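Local structure of uncharacterized protein (Legionella longbeachae NSW150, 4JZA) at residues S700-R705 with D731-I736; Q711-R716 with F722-N727. The protein is a phosphoinositide phosphatase that probably removes the 3-phosphate from phosphatidylinositol 3-phosphate, and so may alter lipid metabolism in the infected host cell. All blocks are in the same frame, centred on the assembly; numbering follows the deposited sequence.

Contact 1 (S700-R705 with D731-I736)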
ATOM      1  N   SER A 700      -6.631 -14.454  49.705  1.00 49.33           N
ATOM      2  CA  SER A 700      -7.264 -14.606  51.022  1.00 47.82           C
ATOM      3  C   SER A 700      -8.748 -14.637  50.886  1.00 47.73           C
ATOM      4  O   SER A 700      -9.401 -15.524  51.435  1.00 51.23           O
ATOM      5  CB  SER A 700      -6.906 -13.486  51.966  1.00 48.42           C
ATOM      6  OG  SER A 700      -5.602 -13.061  51.719  1.00 49.93           O
ATOM      7  N   LEU A 701      -9.283 -13.674  50.143  1.00 45.93           N
ATOM      8  CA  LEU A 701     -10.742 -13.556  50.001  1.00 44.59           C
ATOM      9  C   LEU A 701     -11.421 -14.812  49.377  1.00 43.21           C
ATOM     10  O   LEU A 701     -12.415 -15.324  49.898  1.00 39.34           O
ATOM     11  CB  LEU A 701     -11.083 -12.304  49.183  1.00 43.65           C
ATOM     12  CG  LEU A 701     -12.563 -12.074  48.877  1.00 42.08           C
ATOM     13  CD1 LEU A 701     -13.334 -12.048  50.163  1.00 44.25           C
ATOM     14  CD2 LEU A 701     -12.815 -10.787  48.158  1.00 41.56           C
ATOM     15  N   ILE A 702     -10.871 -15.298  48.271  1.00 43.37           N
ATOM     16  CA  ILE A 702     -11.461 -16.441  47.570  1.00 45.13           C
ATOM     17  C   ILE A 702     -11.441 -17.714  48.428  1.00 43.94           C
ATOM     18  O   ILE A 702     -12.290 -18.570  48.313  1.00 44.12           O
ATOM     19  CB  ILE A 702     -10.716 -16.673  46.255  1.00 50.09           C
ATOM     20  CG1 ILE A 702     -11.641 -17.171  45.175  1.00 52.63           C
ATOM     21  CG2 ILE A 702      -9.500 -17.574  46.447  1.00 54.09           C
ATOM     22  CD1 ILE A 702     -12.031 -16.070  44.214  1.00 54.55           C
ATOM     23  N   ASN A 703     -10.479 -17.831  49.319  1.00 45.75           N
ATOM     24  CA  ASN A 703     -10.411 -19.001  50.168  1.00 49.47           C
ATOM     25  C   ASN A 703     -11.350 -18.940  51.353  1.00 51.39           C
ATOM     26  O   ASN A 703     -11.458 -19.921  52.036  1.00 57.90           O
ATOM     27  CB  ASN A 703      -8.967 -19.332  50.577  1.00 51.73           C
ATOM     28  CG  ASN A 703      -8.212 -20.091  49.466  1.00 53.78           C
ATOM     29  OD1 ASN A 703      -8.532 -21.230  49.150  1.00 57.76           O
ATOM     30  ND2 ASN A 703      -7.214 -19.451  48.866  1.00 56.27           N
ATOM     31  N   GLU A 704     -12.031 -17.816  51.589  1.00 52.67           N
ATOM     32  CA  GLU A 704     -13.243 -17.799  52.409  1.00 53.00           C
ATOM     33  C   GLU A 704     -14.450 -18.121  51.519  1.00 54.46           C
ATOM     34  O   GLU A 704     -15.258 -17.257  51.195  1.00 52.28           O
ATOM     35  CB  GLU A 704     -13.450 -16.436  53.066  1.00 54.94           C
ATOM     36  CG  GLU A 704     -12.301 -15.959  53.935  1.00 60.11           C
ATOM     37  CD  GLU A 704     -12.252 -16.599  55.320  1.00 65.71           C
ATOM     38  OE1 GLU A 704     -13.259 -16.489  56.087  1.00 59.72           O
ATOM     39  OE2 GLU A 704     -11.169 -17.188  55.638  1.00 69.24           O
ATOM     40  N   ARG A 705     -14.587 -19.394  51.182  1.00 59.78           N
ATOM     41  CA  ARG A 705     -15.498 -19.880  50.113  1.00 65.10           C
ATOM     42  C   ARG A 705     -16.997 -19.704  50.418  1.00 60.54           C
ATOM     43  O   ARG A 705     -17.828 -19.671  49.508  1.00 59.52           O
ATOM     44  CB  ARG A 705     -15.188 -21.359  49.765  1.00 72.34           C
ATOM     45  CG  ARG A 705     -13.686 -21.665  49.689  1.00 86.30           C
ATOM     46  CD  ARG A 705     -13.386 -23.024  49.103  1.00 97.34           C
ATOM     47  NE  ARG A 705     -14.034 -23.144  47.797  1.00104.33           N
ATOM     48  CZ  ARG A 705     -14.421 -24.288  47.238  1.00104.29           C
ATOM     49  NH1 ARG A 705     -14.222 -25.442  47.866  1.00107.02           N
ATOM     50  NH2 ARG A 705     -15.011 -24.280  46.050  1.00 98.21           N
ATOM     51  N   ASP A 731     -19.314 -20.872  39.043  1.00 43.25           N
ATOM     52  CA  ASP A 731     -18.259 -21.560  38.320  1.00 43.10           C
ATOM     53  C   ASP A 731     -17.018 -20.699  38.117  1.00 41.78           C
ATOM     54  O   ASP A 731     -15.880 -21.225  38.213  1.00 42.60           O
ATOM     55  CB  ASP A 731     -18.770 -22.076  36.967  1.00 46.09           C
ATOM     56  CG  ASP A 731     -17.869 -23.193  36.365  1.00 50.79           C
ATOM     57  OD1 ASP A 731     -17.824 -24.324  36.975  1.00 51.28           O
ATOM     58  OD2 ASP A 731     -17.245 -22.924  35.286  1.00 48.28           O
ATOM     59  N   GLY A 732     -17.228 -19.402  37.852  1.00 36.88           N
ATOM     60  CA  GLY A 732     -16.129 -18.444  37.763  1.00 35.33           C
ATOM     61  C   GLY A 732     -15.211 -18.420  38.973  1.00 35.17           C
ATOM     62  O   GLY A 732     -13.982 -18.419  38.851  1.00 32.44           O
ATOM     63  N   ILE A 733     -15.814 -18.472  40.143  1.00 36.62           N
ATOM     64  CA  ILE A 733     -15.073 -18.517  41.358  1.00 40.65           C
ATOM     65  C   ILE A 733     -14.348 -19.848  41.525  1.00 43.80           C
ATOM     66  O   ILE A 733     -13.193 -19.852  41.974  1.00 43.41           O
ATOM     67  CB  ILE A 733     -15.995 -18.284  42.545  1.00 43.12           C
ATOM     68  CG1 ILE A 733     -16.693 -16.934  42.459  1.00 42.82           C
ATOM     69  CG2 ILE A 733     -15.219 -18.384  43.852  1.00 45.70           C
ATOM     70  CD1 ILE A 733     -15.764 -15.743  42.516  1.00 45.31           C
ATOM     71  N   LYS A 734     -15.003 -20.962  41.158  1.00 47.12           N
ATOM     72  CA  LYS A 734     -14.363 -22.291  41.209  1.00 49.91           C
ATOM     73  C   LYS A 734     -13.136 -22.297  40.331  1.00 49.92           C
ATOM     74  O   LYS A 734     -12.084 -22.832  40.711  1.00 57.04           O
ATOM     75  CB  LYS A 734     -15.292 -23.410  40.752  1.00 53.61           C
ATOM     76  CG  LYS A 734     -16.479 -23.682  41.675  1.00 61.86           C
ATOM     77  CD  LYS A 734     -17.215 -24.997  41.362  1.00 68.55           C
ATOM     78  CE  LYS A 734     -16.235 -26.169  41.154  1.00 75.76           C
ATOM     79  NZ  LYS A 734     -16.821 -27.519  41.434  1.00 78.71           N
ATOM     80  N   GLN A 735     -13.266 -21.674  39.169  1.00 44.75           N
ATOM     81  CA  GLN A 735     -12.165 -21.570  38.258  1.00 44.30           C
ATOM     82  C   GLN A 735     -11.001 -20.745  38.741  1.00 45.34           C
ATOM     83  O   GLN A 735      -9.850 -21.034  38.389  1.00 46.64           O
ATOM     84  CB  GLN A 735     -12.641 -20.965  36.970  1.00 41.99           C
ATOM     85  CG  GLN A 735     -13.266 -22.011  36.088  1.00 42.97           C
ATOM     86  CD  GLN A 735     -13.548 -21.463  34.736  1.00 42.82           C
ATOM     87  OE1 GLN A 735     -12.617 -21.036  33.995  1.00 47.56           O
ATOM     88  NE2 GLN A 735     -14.822 -21.427  34.396  1.00 41.26           N
ATOM     89  N   ILE A 736     -11.305 -19.707  39.506  1.00 45.40           N
ATOM     90  CA  ILE A 736     -10.291 -18.854  40.065  1.00 45.34           C
ATOM     91  C   ILE A 736      -9.615 -19.558  41.221  1.00 44.78           C
ATOM     92  O   ILE A 736      -8.434 -19.452  41.347  1.00 42.73           O
ATOM     93  CB  ILE A 736     -10.855 -17.474  40.430  1.00 46.40           C
ATOM     94  CG1 ILE A 736     -11.203 -16.728  39.133  1.00 45.86           C
ATOM     95  CG2 ILE A 736      -9.831 -16.681  41.200  1.00 47.68           C
ATOM     96  CD1 ILE A 736     -12.123 -15.548  39.314  1.00 45.21           C
TER

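Contact 2 (Q711-R716 with F722-N727)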
ATOM      1  N   GLN A 711     -28.123 -17.137  48.255  1.00 72.25           N
ATOM      2  CA  GLN A 711     -29.292 -17.724  48.944  1.00 86.16           C
ATOM      3  C   GLN A 711     -29.897 -18.903  48.142  1.00 98.32           C
ATOM      4  O   GLN A 711     -29.659 -19.050  46.929  1.00 92.13           O
ATOM      5  CB  GLN A 711     -30.356 -16.676  49.237  1.00 84.16           C
ATOM      6  CG  GLN A 711     -29.774 -15.450  49.908  1.00 91.22           C
ATOM      7  CD  GLN A 711     -30.844 -14.456  50.298  1.00100.36           C
ATOM      8  OE1 GLN A 711     -30.819 -13.298  49.876  1.00 92.54           O
ATOM      9  NE2 GLN A 711     -31.799 -14.902  51.110  1.00107.45           N
ATOM     10  N   GLU A 712     -30.629 -19.766  48.853  1.00107.91           N
ATOM     11  CA  GLU A 712     -31.254 -20.959  48.268  1.00107.97           C
ATOM     12  C   GLU A 712     -32.630 -20.477  47.786  1.00106.67           C
ATOM     13  O   GLU A 712     -33.489 -20.101  48.594  1.00122.91           O
ATOM     14  CB  GLU A 712     -31.239 -22.125  49.297  1.00107.62           C
ATOM     15  CG  GLU A 712     -32.362 -23.158  49.253  1.00111.80           C
ATOM     16  CD  GLU A 712     -33.440 -22.941  50.310  1.00112.31           C
ATOM     17  OE1 GLU A 712     -34.601 -23.345  50.082  1.00110.38           O
ATOM     18  OE2 GLU A 712     -33.132 -22.396  51.387  1.00116.61           O
ATOM     19  N   GLN A 713     -32.792 -20.417  46.463  1.00 92.04           N
ATOM     20  CA  GLN A 713     -33.845 -19.608  45.825  1.00 83.31           C
ATOM     21  C   GLN A 713     -34.948 -20.500  45.261  1.00 82.52           C
ATOM     22  O   GLN A 713     -35.212 -20.483  44.039  1.00 73.21           O
ATOM     23  CB  GLN A 713     -33.271 -18.781  44.667  1.00 81.12           C
ATOM     24  CG  GLN A 713     -32.091 -17.879  44.995  1.00 79.04           C
ATOM     25  CD  GLN A 713     -31.101 -17.733  43.822  1.00 72.41           C
ATOM     26  OE1 GLN A 713     -30.029 -18.356  43.835  1.00 57.33           O
ATOM     27  NE2 GLN A 713     -31.461 -16.906  42.804  1.00 63.80           N
ATOM     28  N   SER A 714     -35.598 -21.262  46.151  1.00 79.59           N
ATOM     29  CA  SER A 714     -36.603 -22.278  45.769  1.00 78.42           C
ATOM     30  C   SER A 714     -37.501 -21.938  44.548  1.00 77.83           C
ATOM     31  O   SER A 714     -37.627 -22.781  43.624  1.00 64.45           O
ATOM     32  CB  SER A 714     -37.443 -22.667  46.985  1.00 77.99           C
ATOM     33  OG  SER A 714     -36.606 -23.339  47.906  1.00 81.53           O
ATOM     34  N   SER A 715     -38.075 -20.719  44.542  1.00 78.39           N
ATOM     35  CA  SER A 715     -38.997 -20.242  43.467  1.00 81.05           C
ATOM     36  C   SER A 715     -38.397 -20.260  42.023  1.00 83.14           C
ATOM     37  O   SER A 715     -39.142 -20.257  41.013  1.00 84.18           O
ATOM     38  CB  SER A 715     -39.600 -18.852  43.803  1.00 77.01           C
ATOM     39  OG  SER A 715     -38.656 -17.964  44.371  1.00 76.17           O
ATOM     40  N   ARG A 716     -37.068 -20.339  41.940  1.00 69.66           N
ATOM     41  CA  ARG A 716     -36.366 -20.341  40.663  1.00 65.50           C
ATOM     42  C   ARG A 716     -36.000 -21.728  40.121  1.00 61.64           C
ATOM     43  O   ARG A 716     -35.728 -21.860  38.927  1.00 58.38           O
ATOM     44  CB  ARG A 716     -35.083 -19.526  40.846  1.00 66.93           C
ATOM     45  CG  ARG A 716     -34.414 -19.053  39.577  1.00 65.20           C
ATOM     46  CD  ARG A 716     -33.013 -18.621  39.884  1.00 63.43           C
ATOM     47  NE  ARG A 716     -32.274 -18.199  38.701  1.00 65.23           N
ATOM     48  CZ  ARG A 716     -30.999 -17.802  38.739  1.00 61.98           C
ATOM     49  NH1 ARG A 716     -30.374 -17.782  39.901  1.00 58.50           N
ATOM     50  NH2 ARG A 716     -30.352 -17.419  37.628  1.00 56.41           N
ATOM     51  N   PHE A 722     -30.074 -28.761  39.196  1.00 49.38           N
ATOM     52  CA  PHE A 722     -29.624 -27.439  38.800  1.00 49.85           C
ATOM     53  C   PHE A 722     -29.872 -26.366  39.862  1.00 49.79           C
ATOM     54  O   PHE A 722     -29.718 -25.209  39.611  1.00 55.53           O
ATOM     55  CB  PHE A 722     -30.289 -27.069  37.472  1.00 47.14           C
ATOM     56  CG  PHE A 722     -29.987 -28.029  36.377  1.00 44.61           C
ATOM     57  CD1 PHE A 722     -28.710 -28.154  35.908  1.00 46.96           C
ATOM     58  CD2 PHE A 722     -30.963 -28.809  35.811  1.00 45.40           C
ATOM     59  CE1 PHE A 722     -28.392 -29.073  34.881  1.00 47.50           C
ATOM     60  CE2 PHE A 722     -30.662 -29.729  34.796  1.00 46.47           C
ATOM     61  CZ  PHE A 722     -29.376 -29.865  34.326  1.00 44.76           C
ATOM     62  N   SER A 723     -30.221 -26.760  41.065  1.00 54.02           N
ATOM     63  CA  SER A 723     -30.442 -25.816  42.170  1.00 55.78           C
ATOM     64  C   SER A 723     -29.112 -25.235  42.667  1.00 58.91           C
ATOM     65  O   SER A 723     -28.044 -25.826  42.424  1.00 64.25           O
ATOM     66  CB  SER A 723     -31.123 -26.540  43.347  1.00 53.21           C
ATOM     67  OG  SER A 723     -30.133 -27.302  44.056  1.00 53.10           O
ATOM     68  N   SER A 724     -29.186 -24.112  43.395  1.00 60.15           N
ATOM     69  CA  SER A 724     -28.015 -23.520  44.055  1.00 62.75           C
ATOM     70  C   SER A 724     -27.557 -24.326  45.290  1.00 62.72           C
ATOM     71  O   SER A 724     -26.364 -24.376  45.580  1.00 61.28           O
ATOM     72  CB  SER A 724     -28.242 -22.037  44.394  1.00 66.71           C
ATOM     73  OG  SER A 724     -29.358 -21.838  45.250  1.00 84.12           O
ATOM     74  N   GLU A 725     -28.491 -24.967  45.996  1.00 67.20           N
ATOM     75  CA  GLU A 725     -28.130 -25.979  46.999  1.00 69.06           C
ATOM     76  C   GLU A 725     -27.099 -26.979  46.433  1.00 62.35           C
ATOM     77  O   GLU A 725     -26.094 -27.256  47.072  1.00 52.79           O
ATOM     78  CB  GLU A 725     -29.378 -26.727  47.513  1.00 76.48           C
ATOM     79  CG  GLU A 725     -29.864 -26.299  48.893  1.00 85.56           C
ATOM     80  CD  GLU A 725     -31.206 -26.912  49.238  1.00 97.50           C
ATOM     81  OE1 GLU A 725     -31.236 -28.016  49.835  1.00 90.65           O
ATOM     82  OE2 GLU A 725     -32.237 -26.305  48.866  1.00110.47           O
ATOM     83  N   SER A 726     -27.347 -27.516  45.237  1.00 60.61           N
ATOM     84  CA  SER A 726     -26.441 -28.552  44.689  1.00 63.17           C
ATOM     85  C   SER A 726     -25.197 -27.965  44.012  1.00 58.87           C
ATOM     86  O   SER A 726     -24.213 -28.678  43.785  1.00 54.13           O
ATOM     87  CB  SER A 726     -27.157 -29.508  43.711  1.00 60.59           C
ATOM     88  OG  SER A 726     -28.483 -29.769  44.122  1.00 57.57           O
ATOM     89  N   ASN A 727     -25.233 -26.675  43.701  1.00 59.51           N
ATOM     90  CA  ASN A 727     -24.153 -26.022  42.950  1.00 61.61           C
ATOM     91  C   ASN A 727     -23.835 -24.711  43.647  1.00 61.15           C
ATOM     92  O   ASN A 727     -24.007 -23.643  43.081  1.00 55.03           O
ATOM     93  CB  ASN A 727     -24.591 -25.813  41.486  1.00 67.13           C
ATOM     94  CG  ASN A 727     -25.069 -27.106  40.820  1.00 73.45           C
ATOM     95  OD1 ASN A 727     -24.670 -28.181  41.202  1.00 88.55           O
ATOM     96  ND2 ASN A 727     -25.896 -26.999  39.821  1.00 75.93           N
TER

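Contact 1 (S700-R705 with D731-I736)
Ile-702, near the end of helix 676-702, reaches Ile-733 and Ile-736 near the start of helix 731-740. Its CD1 does most of the touching: it lies 3.8 Å from CG2 of Ile-736 and 4.0 Å from CG2 of Ile-733. The two partners meet it differently. Ile-733 runs past Ile-702 in the opposite direction, so that its CG2 also lies against CG1, whereas Ile-736 stands across it at about a right angle. Each presents mainly CG2, which is anti to the backbone N, with CG1 beside that N. Three residues apart on one helix, they touch the same neighbour, and branched isoleucines suit this buried place, where the touching atoms are all carbon.

The contact is one small piece of a helical bundle in the C-terminal domain. Leu-737, next after Ile-736, also touches Ile-702; Ile-756 of helix 748-761 packs on Ile-736, and Phe-708 on Ile-733.

Toward solvent the fit slackens. Arg-705 and Lys-734 are both exposed, with NH2 of the first 5.9 Å from NZ of the second. Like charges this near probably gain from the surrounding water, and long, flexible chains suit such a border. On the helix 731-740 surface, Gln-735 NE2 gives a 3.0 Å hydrogen bond to Asp-731 OD2, reaching it from above the carboxylate plane.

Contact 2 (Q711-R716 with F722-N727)
Ser-724 gives the one hydrogen bond between the two segments, from OG to the carbonyl O of Gln-711 at 3.3 Å. It is a long bond, with a C=O...donor angle of 128°. The hydroxyl is tilted 26° from the carbonyl plane. OG sits between the backbone N and the carbonyl carbon of its own residue, and from there it points at the other segment. Serine suits the place because its hydroxyl, one carbon from the backbone, can donate to a carbonyl lying close by; the same OG has a weak hydrogen bond with Trp-717 NE1.

Van der Waals contact supports this link. OG of Ser-724 also rests 3.7 Å from CA of Glu-712, while the side chain of Gln-713 comes up beside it.

Charge probably works against the link. Glu-712 and Glu-725 lie side by side and point the same way, with their carboxylate planes 85° apart. OE2 of Glu-725 is 4.0 Å from OE1 of Glu-712. The Glu-712 chain bends at chi2, and it is CG, not the acid group, that comes nearest Glu-725; Ser-714 OG gives OE1 of Glu-712 a weak hydrogen bond.

Within 722-727 the turn is held by an ST motif, in which Ser-726 N donates to Ser-723 OG at 3.0 Å. Serine fits here too, acting as acceptor for a backbone N-H three residues on.

One long hydrogen bond set beside two like charges is consistent with a loosely held pairing of two portions of one surface loop, in which the neighbouring acids probably depend on solvent to ease their repulsion.

Both contacts belong to the family's C-terminal domain (phosphoinositide phosphatase C-terminal domain), far to one side of the chain's centre, and their own centres are about 19 Å apart. Along the chain the order is 700-705, 711-716, 722-727, 731-736, so contact 2 falls within the long connection that contact 1 closes. Contact 1 joins the end of helix 676-702 to the start of helix 731-740; contact 2 pairs two portions of the loop that runs between those helices. The segments follow closely in sequence, yet the contacts do not otherwise touch. The excursion thus has a buried apolar base in the helical bundle and a polar, exposed outer part.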